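Local coordinates for DUF4974 domain-containing protein (Parabacteroides distasonis, PDB 4M0N) that probably acts as a membrane-anchored anti-sigma factor of the FecR family, this chain being the piece that holds its FecR and FecR C-terminal domains, at residues D58-E63 / F70-D75; A87-K90 / S95-V98; Q32-L35 / T39-H42; V116-P121 / M125-N130. The protein carries 1 engineered substitution. One frame throughout, in Å; residues are numbered along the deposited sequence.

Contact 1. Residues D58-E63 / F70-D75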
loop_
_atom_site.group_PDB
_atom_site.type_symbol
_atom_site.label_atom_id
_atom_site.label_comp_id
_atom_site.label_asym_id
_atom_site.label_seq_id
_atom_site.Cartn_x
_atom_site.Cartn_y
_atom_site.Cartn_z
ATOM N N ASP A 58 0.432 -27.436 -3.883
ATOM C CA ASP A 58 0.157 -27.128 -5.295
ATOM C C ASP A 58 -0.027 -25.621 -5.553
ATOM O O ASP A 58 -0.274 -25.196 -6.691
ATOM C CB ASP A 58 -1.094 -27.872 -5.778
ATOM C CG ASP A 58 -2.350 -27.485 -5.000
ATOM O OD1 ASP A 58 -2.304 -27.486 -3.750
ATOM O OD2 ASP A 58 -3.383 -27.181 -5.639
ATOM N N ILE A 59 0.059 -24.816 -4.502
ATOM C CA ILE A 59 -0.004 -23.375 -4.663
ATOM C C ILE A 59 1.170 -22.797 -3.904
ATOM O O ILE A 59 1.687 -23.413 -2.965
ATOM C CB ILE A 59 -1.330 -22.776 -4.129
ATOM C CG1 ILE A 59 -1.512 -23.087 -2.646
ATOM C CG2 ILE A 59 -2.512 -23.327 -4.914
ATOM C CD1 ILE A 59 -2.594 -22.258 -1.978
ATOM N N ARG A 60 1.627 -21.643 -4.354
ATOM C CA ARG A 60 2.625 -20.897 -3.640
ATOM C C ARG A 60 1.866 -19.833 -2.840
ATOM O O ARG A 60 1.509 -18.810 -3.394
ATOM C CB ARG A 60 3.556 -20.224 -4.641
ATOM C CG ARG A 60 4.397 -21.205 -5.431
ATOM C CD ARG A 60 5.191 -20.503 -6.518
ATOM N NE ARG A 60 4.351 -20.099 -7.622
ATOM C CZ ARG A 60 4.686 -19.207 -8.558
ATOM N NH1 ARG A 60 5.851 -18.581 -8.523
ATOM N NH2 ARG A 60 3.863 -18.953 -9.567
ATOM N N LEU A 61 1.646 -20.079 -1.549
ATOM C CA LEU A 61 0.821 -19.203 -0.710
ATOM C C LEU A 61 1.633 -18.396 0.287
ATOM O O LEU A 61 2.443 -18.951 1.020
ATOM C CB LEU A 61 -0.182 -20.046 0.080
ATOM C CG LEU A 61 -1.084 -19.280 1.060
ATOM C CD1 LEU A 61 -2.097 -18.467 0.285
ATOM C CD2 LEU A 61 -1.765 -20.295 1.960
ATOM N N VAL A 62 1.401 -17.087 0.320
ATOM C CA VAL A 62 1.922 -16.221 1.362
ATOM C C VAL A 62 0.750 -15.424 1.960
ATOM O O VAL A 62 -0.319 -15.277 1.325
ATOM C CB VAL A 62 3.089 -15.339 0.893
ATOM C CG1 VAL A 62 4.182 -16.191 0.235
ATOM C CG2 VAL A 62 2.629 -14.226 -0.037
ATOM N N GLU A 63 0.919 -15.010 3.210
ATOM C CA GLU A 63 -0.064 -14.181 3.906
ATOM C C GLU A 63 0.588 -12.866 4.211
ATOM O O GLU A 63 1.756 -12.820 4.598
ATOM C CB GLU A 63 -0.559 -14.825 5.210
ATOM C CG GLU A 63 -1.458 -16.037 5.009
ATOM C CD GLU A 63 -1.898 -16.665 6.327
ATOM O OE1 GLU A 63 -1.313 -16.352 7.372
ATOM O OE2 GLU A 63 -2.814 -17.498 6.298
ATOM N N PHE A 70 5.138 -7.463 -5.240
ATOM C CA PHE A 70 5.523 -8.797 -5.636
ATOM C C PHE A 70 5.931 -8.859 -7.110
ATOM O O PHE A 70 5.197 -8.381 -7.973
ATOM C CB PHE A 70 4.331 -9.727 -5.444
ATOM C CG PHE A 70 3.896 -9.853 -4.030
ATOM C CD1 PHE A 70 3.056 -8.907 -3.483
ATOM C CD2 PHE A 70 4.327 -10.917 -3.256
ATOM C CE1 PHE A 70 2.677 -9.006 -2.164
ATOM C CE2 PHE A 70 3.965 -11.029 -1.941
ATOM C CZ PHE A 70 3.137 -10.061 -1.393
ATOM N N ASN A 71 7.095 -9.430 -7.388
ATOM C CA ASN A 71 7.449 -9.754 -8.758
ATOM C C ASN A 71 7.520 -11.266 -8.809
ATOM O O ASN A 71 8.538 -11.865 -8.462
ATOM C CB ASN A 71 8.764 -9.106 -9.147
ATOM C CG ASN A 71 9.100 -9.305 -10.611
ATOM O OD1 ASN A 71 8.537 -10.140 -11.271
ATOM N ND2 ASN A 71 10.059 -8.549 -11.101
ATOM N N VAL A 72 6.397 -11.873 -9.198
ATOM C CA VAL A 72 6.233 -13.308 -9.129
ATOM C C VAL A 72 6.809 -14.058 -10.313
ATOM O O VAL A 72 6.428 -13.825 -11.442
ATOM C CB VAL A 72 4.746 -13.705 -8.943
ATOM C CG1 VAL A 72 4.596 -15.233 -8.960
ATOM C CG2 VAL A 72 4.231 -13.139 -7.636
ATOM N N MET A 73 7.731 -14.971 -10.001
ATOM C CA MET A 73 8.294 -15.903 -10.959
ATOM C C MET A 73 7.220 -16.785 -11.593
ATOM O O MET A 73 6.426 -17.401 -10.901
ATOM C CB MET A 73 9.331 -16.759 -10.241
ATOM C CG MET A 73 10.703 -16.112 -10.151
ATOM S SD MET A 73 11.632 -16.172 -11.713
ATOM C CE MET A 73 11.152 -17.746 -12.352
ATOM N N ARG A 74 7.200 -16.831 -12.926
ATOM C CA ARG A 74 6.141 -17.508 -13.626
ATOM C C ARG A 74 6.262 -18.992 -13.358
ATOM O O ARG A 74 7.316 -19.587 -13.550
ATOM C CB ARG A 74 6.164 -17.237 -15.132
ATOM C CG ARG A 74 4.944 -17.817 -15.835
ATOM C CD ARG A 74 4.858 -17.418 -17.300
ATOM N NE ARG A 74 3.538 -17.766 -17.821
ATOM C CZ ARG A 74 2.439 -17.024 -17.692
ATOM N NH1 ARG A 74 2.473 -15.845 -17.083
ATOM N NH2 ARG A 74 1.289 -17.460 -18.193
ATOM N N ASP A 75 5.180 -19.544 -12.831
ATOM C CA ASP A 75 4.971 -20.970 -12.788
ATOM C C ASP A 75 3.492 -21.186 -13.092
ATOM O O ASP A 75 2.640 -21.034 -12.219
ATOM C CB ASP A 75 5.366 -21.540 -11.428
ATOM C CG ASP A 75 5.437 -23.051 -11.431
ATOM O OD1 ASP A 75 4.699 -23.683 -12.211
ATOM O OD2 ASP A 75 6.211 -23.607 -10.634
#
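Two facing β-sheets of the FecR domain are bridged here. Arg60 and Val62, on strand 60-65 of the mixed sheet, reach Phe70 and Val72 on strand 67-72 of the antiparallel sheet and the loop that follows it. The backbones stay well apart, even the nearest CA atoms, those of Arg60 and Asp75, being 9.4 Å from each other. The Arg60 chain bends at its third torsion (chi3 -74°), bringing the guanidinium edge-on to the loop carbonyl. Arg60 NH1 donates to Met73 O at 2.7 Å, with the oxygen close to the guanidinium plane and the nitrogen in the carbonyl plane. Arg60 NH2 adds a weak bond of 3.3 Å to Met73 O. Asp75 lies over one guanidinium face with its CB, 3.5 Å from Arg60 NH2, while its carboxylate is not in contact. Val72 CG1 packs 3.6 Å from Arg60 NH1. The charge is shared with Asp37, which forms a salt bridge to NH1, and NH2 also donates to the carbonyls of Lys78 and Leu92. Replacing Arg60 by a leucine would probably leave Met73 O without its donor and the Asp37 carboxylate without its salt-bridge partner. Farther along the strand, Val62 CG2 meets Phe70 CE2 obliquely at 4.0 Å. Side chains of two facing sheets meet in the interior, as in a β-sandwich, the buried Arg60 tying one sheet to the loop after a strand of the other.

Contact 2. Residues A87-K90 / S95-V98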
loop_
_atom_site.group_PDB
_atom_site.type_symbol
_atom_site.label_atom_id
_atom_site.label_comp_id
_atom_site.label_asym_id
_atom_site.label_seq_id
_atom_site.Cartn_x
_atom_site.Cartn_y
_atom_site.Cartn_z
ATOM N N ALA A 87 -8.910 -10.232 0.661
ATOM C CA ALA A 87 -8.841 -10.767 -0.690
ATOM C C ALA A 87 -7.677 -11.670 -0.863
ATOM O O ALA A 87 -6.632 -11.491 -0.246
ATOM C CB ALA A 87 -8.682 -9.638 -1.695
ATOM N N ASP A 88 -7.840 -12.622 -1.759
ATOM C CA ASP A 88 -6.691 -13.318 -2.293
ATOM C C ASP A 88 -6.313 -12.708 -3.620
ATOM O O ASP A 88 -7.174 -12.481 -4.484
ATOM C CB ASP A 88 -7.011 -14.790 -2.557
ATOM C CG ASP A 88 -7.073 -15.658 -1.302
ATOM O OD1 ASP A 88 -6.655 -15.245 -0.217
ATOM O OD2 ASP A 88 -7.465 -16.855 -1.417
ATOM N N VAL A 89 -5.016 -12.530 -3.841
ATOM C CA VAL A 89 -4.543 -12.096 -5.132
ATOM C C VAL A 89 -3.792 -13.265 -5.742
ATOM O O VAL A 89 -2.773 -13.716 -5.195
ATOM C CB VAL A 89 -3.630 -10.869 -4.997
ATOM C CG1 VAL A 89 -3.154 -10.426 -6.362
ATOM C CG2 VAL A 89 -4.356 -9.777 -4.224
ATOM N N LYS A 90 -4.275 -13.729 -6.895
ATOM C CA LYS A 90 -3.797 -14.972 -7.507
ATOM C C LYS A 90 -3.166 -14.714 -8.863
ATOM O O LYS A 90 -3.771 -14.044 -9.712
ATOM C CB LYS A 90 -4.991 -15.872 -7.643
ATOM C CG LYS A 90 -4.697 -17.260 -8.137
ATOM C CD LYS A 90 -5.981 -18.073 -8.092
ATOM C CE LYS A 90 -5.706 -19.522 -8.423
ATOM N NZ LYS A 90 -5.224 -19.667 -9.824
ATOM N N SER A 95 3.755 -8.927 -11.869
ATOM C CA SER A 95 4.280 -8.072 -10.806
ATOM C C SER A 95 3.206 -7.083 -10.452
ATOM O O SER A 95 2.542 -6.507 -11.311
ATOM C CB SER A 95 5.616 -7.403 -11.142
ATOM O OG SER A 95 5.537 -6.406 -12.167
ATOM N N PHE A 96 3.024 -6.905 -9.162
ATOM C CA PHE A 96 1.881 -6.143 -8.674
ATOM C C PHE A 96 2.087 -5.703 -7.247
ATOM O O PHE A 96 2.834 -6.344 -6.479
ATOM C CB PHE A 96 0.610 -6.975 -8.766
ATOM C CG PHE A 96 0.714 -8.293 -8.042
ATOM C CD1 PHE A 96 1.330 -9.386 -8.637
ATOM C CD2 PHE A 96 0.215 -8.429 -6.766
ATOM C CE1 PHE A 96 1.468 -10.582 -7.946
ATOM C CE2 PHE A 96 0.375 -9.628 -6.054
ATOM C CZ PHE A 96 0.982 -10.713 -6.669
ATOM N N ASN A 97 1.423 -4.592 -6.919
ATOM C CA ASN A 97 1.386 -4.044 -5.570
ATOM C C ASN A 97 0.108 -4.394 -4.851
ATOM O O ASN A 97 -0.972 -4.323 -5.405
ATOM C CB ASN A 97 1.449 -2.507 -5.651
ATOM C CG ASN A 97 1.914 -1.867 -4.373
ATOM O OD1 ASN A 97 3.117 -1.891 -4.049
ATOM N ND2 ASN A 97 0.989 -1.198 -3.678
ATOM N N VAL A 98 0.244 -4.760 -3.575
ATOM C CA VAL A 98 -0.901 -5.002 -2.711
ATOM C C VAL A 98 -0.720 -4.104 -1.505
ATOM O O VAL A 98 0.249 -4.226 -0.760
ATOM C CB VAL A 98 -0.955 -6.457 -2.230
ATOM C CG1 VAL A 98 -2.159 -6.664 -1.380
ATOM C CG2 VAL A 98 -0.958 -7.427 -3.413
#
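The backbones of 87-90 and 95-98 run in nearly opposite directions but share no hydrogen bond, and their nearest CA atoms, Val89 and Val98, stand 8.3 Å apart. Four residues carry the chain from one segment to the other, yet the two strands belong to different sheets and face each other through their side chains. This makes the unit a β-arch rather than a hairpin, one of the links between the two layers of the FecR β-sandwich. Val89 is the bump on the first strand. Its CG1, trans to the backbone nitrogen (chi1 -180°), is carried onto the Phe96 ring, touching CE2 at 3.6 Å and CD2 at 3.9 Å; the approach is oblique, and the two side chains, pointing in opposite directions, pass alongside each other. The other branch, CG2, meets Val98 CG2 at 4.2 Å, so the forked valine straddles two successive inward residues of strand 94-100. Phe96 holds its ring between its own backbone nitrogen and carbonyl carbon (chi1 56°), and Phe70 of the adjacent strand lies against it with the ring planes only about 15° apart. Val82 also touches Phe96, and Val116 packs on Val89, all of which keeps the three touching residues buried. Away from this layer, Asn97 turns its amide to Glu67 and Trp155, and Asp88 pairs with Arg83 in a salt bridge. Within the second strand, Val98 CG2 sits at the Phe96 ring edge, in its plane, 3.7 Å from Phe96 CE2.

Contact 3. Residues Q32-L35 / T39-H42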
loop_
_atom_site.group_PDB
_atom_site.type_symbol
_atom_site.label_atom_id
_atom_site.label_comp_id
_atom_site.label_asym_id
_atom_site.label_seq_id
_atom_site.Cartn_x
_atom_site.Cartn_y
_atom_site.Cartn_z
ATOM N N GLN A 32 13.435 -6.272 1.584
ATOM C CA GLN A 32 13.317 -6.945 0.308
ATOM C C GLN A 32 13.698 -8.355 0.600
ATOM O O GLN A 32 14.689 -8.624 1.302
ATOM C CB GLN A 32 14.199 -6.328 -0.793
ATOM C CG GLN A 32 13.979 -6.955 -2.181
ATOM C CD GLN A 32 14.964 -6.474 -3.247
ATOM O OE1 GLN A 32 15.223 -5.274 -3.373
ATOM N NE2 GLN A 32 15.511 -7.412 -4.022
ATOM N N VAL A 33 12.908 -9.274 0.088
ATOM C CA VAL A 33 13.179 -10.677 0.284
ATOM C C VAL A 33 12.936 -11.448 -0.989
ATOM O O VAL A 33 12.054 -11.128 -1.784
ATOM C CB VAL A 33 12.369 -11.269 1.452
ATOM C CG1 VAL A 33 10.897 -11.275 1.129
ATOM C CG2 VAL A 33 12.834 -12.680 1.796
ATOM N N THR A 34 13.757 -12.459 -1.199
ATOM C CA THR A 34 13.537 -13.354 -2.285
ATOM C C THR A 34 12.955 -14.637 -1.704
ATOM O O THR A 34 13.546 -15.264 -0.810
ATOM C CB THR A 34 14.822 -13.620 -3.057
ATOM O OG1 THR A 34 15.348 -12.373 -3.489
ATOM C CG2 THR A 34 14.551 -14.461 -4.250
ATOM N N LEU A 35 11.800 -15.030 -2.223
ATOM C CA LEU A 35 11.151 -16.244 -1.775
ATOM C C LEU A 35 11.775 -17.510 -2.380
ATOM O O LEU A 35 12.540 -17.440 -3.342
ATOM C CB LEU A 35 9.656 -16.165 -2.105
ATOM C CG LEU A 35 8.910 -15.066 -1.367
ATOM C CD1 LEU A 35 7.469 -15.004 -1.838
ATOM C CD2 LEU A 35 8.958 -15.290 0.138
ATOM N N THR A 39 10.550 -15.557 -6.414
ATOM C CA THR A 39 9.748 -14.360 -6.361
ATOM C C THR A 39 10.402 -13.322 -5.455
ATOM O O THR A 39 10.829 -13.644 -4.353
ATOM C CB THR A 39 8.331 -14.706 -5.851
ATOM O OG1 THR A 39 7.637 -15.452 -6.863
ATOM C CG2 THR A 39 7.547 -13.426 -5.461
ATOM N N VAL A 40 10.465 -12.078 -5.909
ATOM C CA VAL A 40 11.037 -10.999 -5.134
ATOM C C VAL A 40 9.880 -10.220 -4.537
ATOM O O VAL A 40 8.915 -9.882 -5.243
ATOM C CB VAL A 40 11.858 -10.045 -6.016
ATOM C CG1 VAL A 40 12.357 -8.849 -5.208
ATOM C CG2 VAL A 40 13.044 -10.798 -6.566
ATOM N N VAL A 41 9.956 -9.982 -3.245
ATOM C CA VAL A 41 8.961 -9.201 -2.571
ATOM C C VAL A 41 9.634 -8.005 -1.891
ATOM O O VAL A 41 10.609 -8.183 -1.134
ATOM C CB VAL A 41 8.237 -10.008 -1.460
ATOM C CG1 VAL A 41 7.083 -9.195 -0.910
ATOM C CG2 VAL A 41 7.777 -11.396 -1.981
ATOM N N HIS A 42 9.143 -6.818 -2.180
ATOM C CA HIS A 42 9.551 -5.593 -1.468
ATOM C C HIS A 42 8.450 -5.262 -0.480
ATOM O O HIS A 42 7.274 -5.159 -0.874
ATOM C CB HIS A 42 9.652 -4.439 -2.426
ATOM C CG HIS A 42 10.820 -4.496 -3.349
ATOM N ND1 HIS A 42 10.862 -5.324 -4.450
ATOM C CD2 HIS A 42 11.956 -3.764 -3.380
ATOM C CE1 HIS A 42 12.000 -5.132 -5.098
ATOM N NE2 HIS A 42 12.675 -4.181 -4.478
#
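Gln32 and His42 lie side by side and point the same way, the glutamine chain over the imidazole. Gln32 CG stands above the ring of His42, 3.9 Å from its centroid and 10° off the normal, a CH-π contact. The chain runs out extended from CA (chi1 -175°), which carries the amide above and beyond the NE2 side of the imidazole, the two planes 40° apart. Gln32 OE1 comes within 3.0 Å of His42 NE2, but the angle is too poor for a hydrogen bond. Gln32 NE2 lies 3.7 Å from Val40 CG1. With an alanine in place of His42, the Gln32 chain would lose the ring face under CG, and its amide is likely to be held less firmly. These residues lie on one face of an antiparallel β-hairpin, strands 31-34 and 40-43, laced by Val33 N to Val41 O, Val41 N to Val33 O and Leu35 N to Thr39 O. On the inward face, Val33 stands alongside Val41, with Val33 CG1 3.9 Å from Val41 CB. Leu35 runs beside Thr39, its CD1 4.0 Å from Thr39 CG2, and slants across Val41, CD1 3.6 Å from Val41 CG2, while Thr39 OG1 turns to Asp37.

Contact 4. Residues V116-P121 / M125-N130; sequences VEVDMP and MRLLPN
Val118 and Leu127 cross on the inward face of the β-hairpin formed by strands 116-120 and 123-127. They are not direct partners: Val116 pairs with Leu127 and Val118 with Met125, so the touch is diagonal. Leu127 lays its CG beside its own backbone nitrogen (chi1 -67°), which slants the branch along the hairpin until CD1 rests 3.9 Å from Val118 CG2. Directly across, Val116 CB is 4.5 Å from Leu127 CB, so these two stand abreast. Four backbone hydrogen bonds set this spacing: Leu127 N to Val116 O at 2.7 Å and Val118 N to Met125 O at 2.8 Å are joined by the return bonds from Val116 N to Leu127 O and from Met125 N to Val118 O. Near the turn, Met120 swings its end across the strand gap, and its CE methyl comes 4.3 Å from Met125 SD, two flexible thioether chains meeting loosely. The opposite face carries the non-hydrogen-bonded pair Glu117 and Arg126. Glu117 OE1 lies 4.3 Å from Arg126 CD but 5.2 Å from Arg126 NH1, too far for a salt bridge, although the opposite charges probably still attract. Ile133 of strand 131-136, from the facing sheet, packs against Val118, Met125 and Leu127. From strand 106-111, Val109 touches Val118, and Val111 touches Val116 and Leu127. Beside the hairpin, strand 88-91 hydrogen-bonds to strand 116-120, while strand 123-127 forms the outer edge of the mixed sheet within this chain.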
loop_
_atom_site.group_PDB
_atom_site.type_symbol
_atom_site.label_atom_id
_atom_site.label_comp_id
_atom_site.label_asym_id
_atom_site.label_seq_id
_atom_site.Cartn_x
_atom_site.Cartn_y
_atom_site.Cartn_z
ATOM N N VAL A 116 -3.494 -10.496 -13.174
ATOM C CA VAL A 116 -3.729 -10.764 -11.778
ATOM C C VAL A 116 -5.224 -11.009 -11.539
ATOM O O VAL A 116 -6.065 -10.280 -12.061
ATOM C CB VAL A 116 -3.274 -9.538 -10.966
ATOM C CG1 VAL A 116 -3.620 -9.680 -9.528
ATOM C CG2 VAL A 116 -1.769 -9.306 -11.172
ATOM N N GLU A 117 -5.543 -12.023 -10.736
ATOM C CA GLU A 117 -6.942 -12.258 -10.334
ATOM C C GLU A 117 -7.094 -11.876 -8.867
ATOM O O GLU A 117 -6.307 -12.283 -8.047
ATOM C CB GLU A 117 -7.318 -13.732 -10.493
ATOM C CG GLU A 117 -8.755 -14.056 -10.145
ATOM C CD GLU A 117 -9.157 -15.507 -10.437
ATOM O OE1 GLU A 117 -9.044 -15.933 -11.599
ATOM O OE2 GLU A 117 -9.602 -16.205 -9.506
ATOM N N VAL A 118 -8.128 -11.110 -8.552
ATOM C CA VAL A 118 -8.404 -10.721 -7.200
ATOM C C VAL A 118 -9.702 -11.364 -6.778
ATOM O O VAL A 118 -10.772 -11.055 -7.311
ATOM C CB VAL A 118 -8.503 -9.195 -7.073
ATOM C CG1 VAL A 118 -8.767 -8.811 -5.622
ATOM C CG2 VAL A 118 -7.210 -8.533 -7.574
ATOM N N ASP A 119 -9.612 -12.238 -5.778
ATOM C CA ASP A 119 -10.739 -12.998 -5.342
ATOM C C ASP A 119 -11.171 -12.484 -3.981
ATOM O O ASP A 119 -10.413 -12.531 -3.016
ATOM C CB ASP A 119 -10.368 -14.465 -5.200
ATOM C CG ASP A 119 -9.895 -15.084 -6.482
ATOM O OD1 ASP A 119 -10.486 -14.795 -7.543
ATOM O OD2 ASP A 119 -8.934 -15.893 -6.435
ATOM N N MET A 120 -12.423 -12.041 -3.917
ATOM C CA MET A 120 -13.042 -11.507 -2.709
ATOM C C MET A 120 -14.316 -12.333 -2.486
ATOM O O MET A 120 -14.763 -13.062 -3.371
ATOM C CB MET A 120 -13.350 -10.004 -2.886
ATOM C CG MET A 120 -12.124 -9.081 -2.975
ATOM S SD MET A 120 -12.389 -7.560 -3.881
ATOM C CE MET A 120 -12.588 -8.140 -5.583
ATOM N N PRO A 121 -14.891 -12.260 -1.285
ATOM C CA PRO A 121 -16.015 -13.129 -0.964
ATOM C C PRO A 121 -17.121 -13.121 -2.024
ATOM O O PRO A 121 -17.620 -14.172 -2.458
ATOM C CB PRO A 121 -16.495 -12.565 0.376
ATOM C CG PRO A 121 -15.252 -12.024 1.001
ATOM C CD PRO A 121 -14.492 -11.411 -0.146
ATOM N N MET A 125 -12.293 -10.548 -9.904
ATOM C CA MET A 125 -11.950 -9.611 -10.953
ATOM C C MET A 125 -10.565 -9.889 -11.480
ATOM O O MET A 125 -9.658 -10.151 -10.721
ATOM C CB MET A 125 -12.025 -8.196 -10.397
ATOM C CG MET A 125 -13.387 -7.884 -9.781
ATOM S SD MET A 125 -13.611 -6.173 -9.215
ATOM C CE MET A 125 -13.970 -5.430 -10.793
ATOM N N ARG A 126 -10.410 -9.791 -12.793
ATOM C CA ARG A 126 -9.100 -9.946 -13.378
ATOM C C ARG A 126 -8.602 -8.563 -13.771
ATOM O O ARG A 126 -9.363 -7.722 -14.270
ATOM C CB ARG A 126 -9.146 -10.919 -14.547
ATOM C CG ARG A 126 -9.430 -12.338 -14.078
ATOM C CD ARG A 126 -9.138 -13.403 -15.119
ATOM N NE ARG A 126 -10.059 -13.333 -16.252
ATOM C CZ ARG A 126 -10.440 -14.366 -17.001
ATOM N NH1 ARG A 126 -10.005 -15.596 -16.743
ATOM N NH2 ARG A 126 -11.286 -14.166 -18.007
ATOM N N LEU A 127 -7.316 -8.343 -13.553
ATOM C CA LEU A 127 -6.699 -7.032 -13.754
ATOM C C LEU A 127 -5.508 -7.175 -14.664
ATOM O O LEU A 127 -4.814 -8.186 -14.633
ATOM C CB LEU A 127 -6.203 -6.484 -12.443
ATOM C CG LEU A 127 -7.280 -6.133 -11.416
ATOM C CD1 LEU A 127 -6.535 -5.732 -10.160
ATOM C CD2 LEU A 127 -8.208 -5.042 -11.917
ATOM N N LEU A 128 -5.302 -6.140 -15.474
ATOM C CA LEU A 128 -4.176 -6.038 -16.363
ATOM C C LEU A 128 -3.286 -4.862 -15.946
ATOM O O LEU A 128 -3.624 -4.115 -15.034
ATOM C CB LEU A 128 -4.720 -5.767 -17.774
ATOM C CG LEU A 128 -5.583 -6.854 -18.398
ATOM C CD1 LEU A 128 -6.188 -6.294 -19.694
ATOM C CD2 LEU A 128 -4.681 -8.037 -18.663
ATOM N N PRO A 129 -2.135 -4.692 -16.638
ATOM C CA PRO A 129 -1.235 -3.617 -16.234
ATOM C C PRO A 129 -1.881 -2.250 -16.213
ATOM O O PRO A 129 -2.665 -1.892 -17.080
ATOM C CB PRO A 129 -0.104 -3.718 -17.263
ATOM C CG PRO A 129 -0.046 -5.195 -17.560
ATOM C CD PRO A 129 -1.503 -5.569 -17.638
ATOM N N ASN A 130 -1.574 -1.514 -15.160
ATOM C CA ASN A 130 -2.110 -0.181 -14.923
ATOM C C ASN A 130 -3.626 -0.136 -14.716
ATOM O O ASN A 130 -4.276 0.861 -14.983
ATOM C CB ASN A 130 -1.604 0.796 -15.950
ATOM C CG ASN A 130 -0.086 0.792 -16.024
ATOM O OD1 ASN A 130 0.581 0.788 -14.988
ATOM N ND2 ASN A 130 0.443 0.633 -17.202
#

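Overall arrangement
Along the chain the contacts come in the order 3, 1, 2, 4, and they are stitched together by strand pairing. Contacts 1 and 2, centres 10 Å apart, join where Phe70 N probably donates to Phe96 O (2.8 Å). Contact 3 abuts contact 1 on the other flank of strand 67-72, with Asn71 N 2.8 Å from Val40 O. Contact 4 adjoins contact 2, centres 8 Å apart, with Lys90 N 2.7 Å from Glu117 O and Val89 CG1 3.3 Å from Val116 CG1. Contacts 3 and 4 lie farthest apart, about 21 Å between centres, and do not touch. All are away from the known magnesium site; the Val98 side chain in contact 2 is about 13 Å from the bound ion.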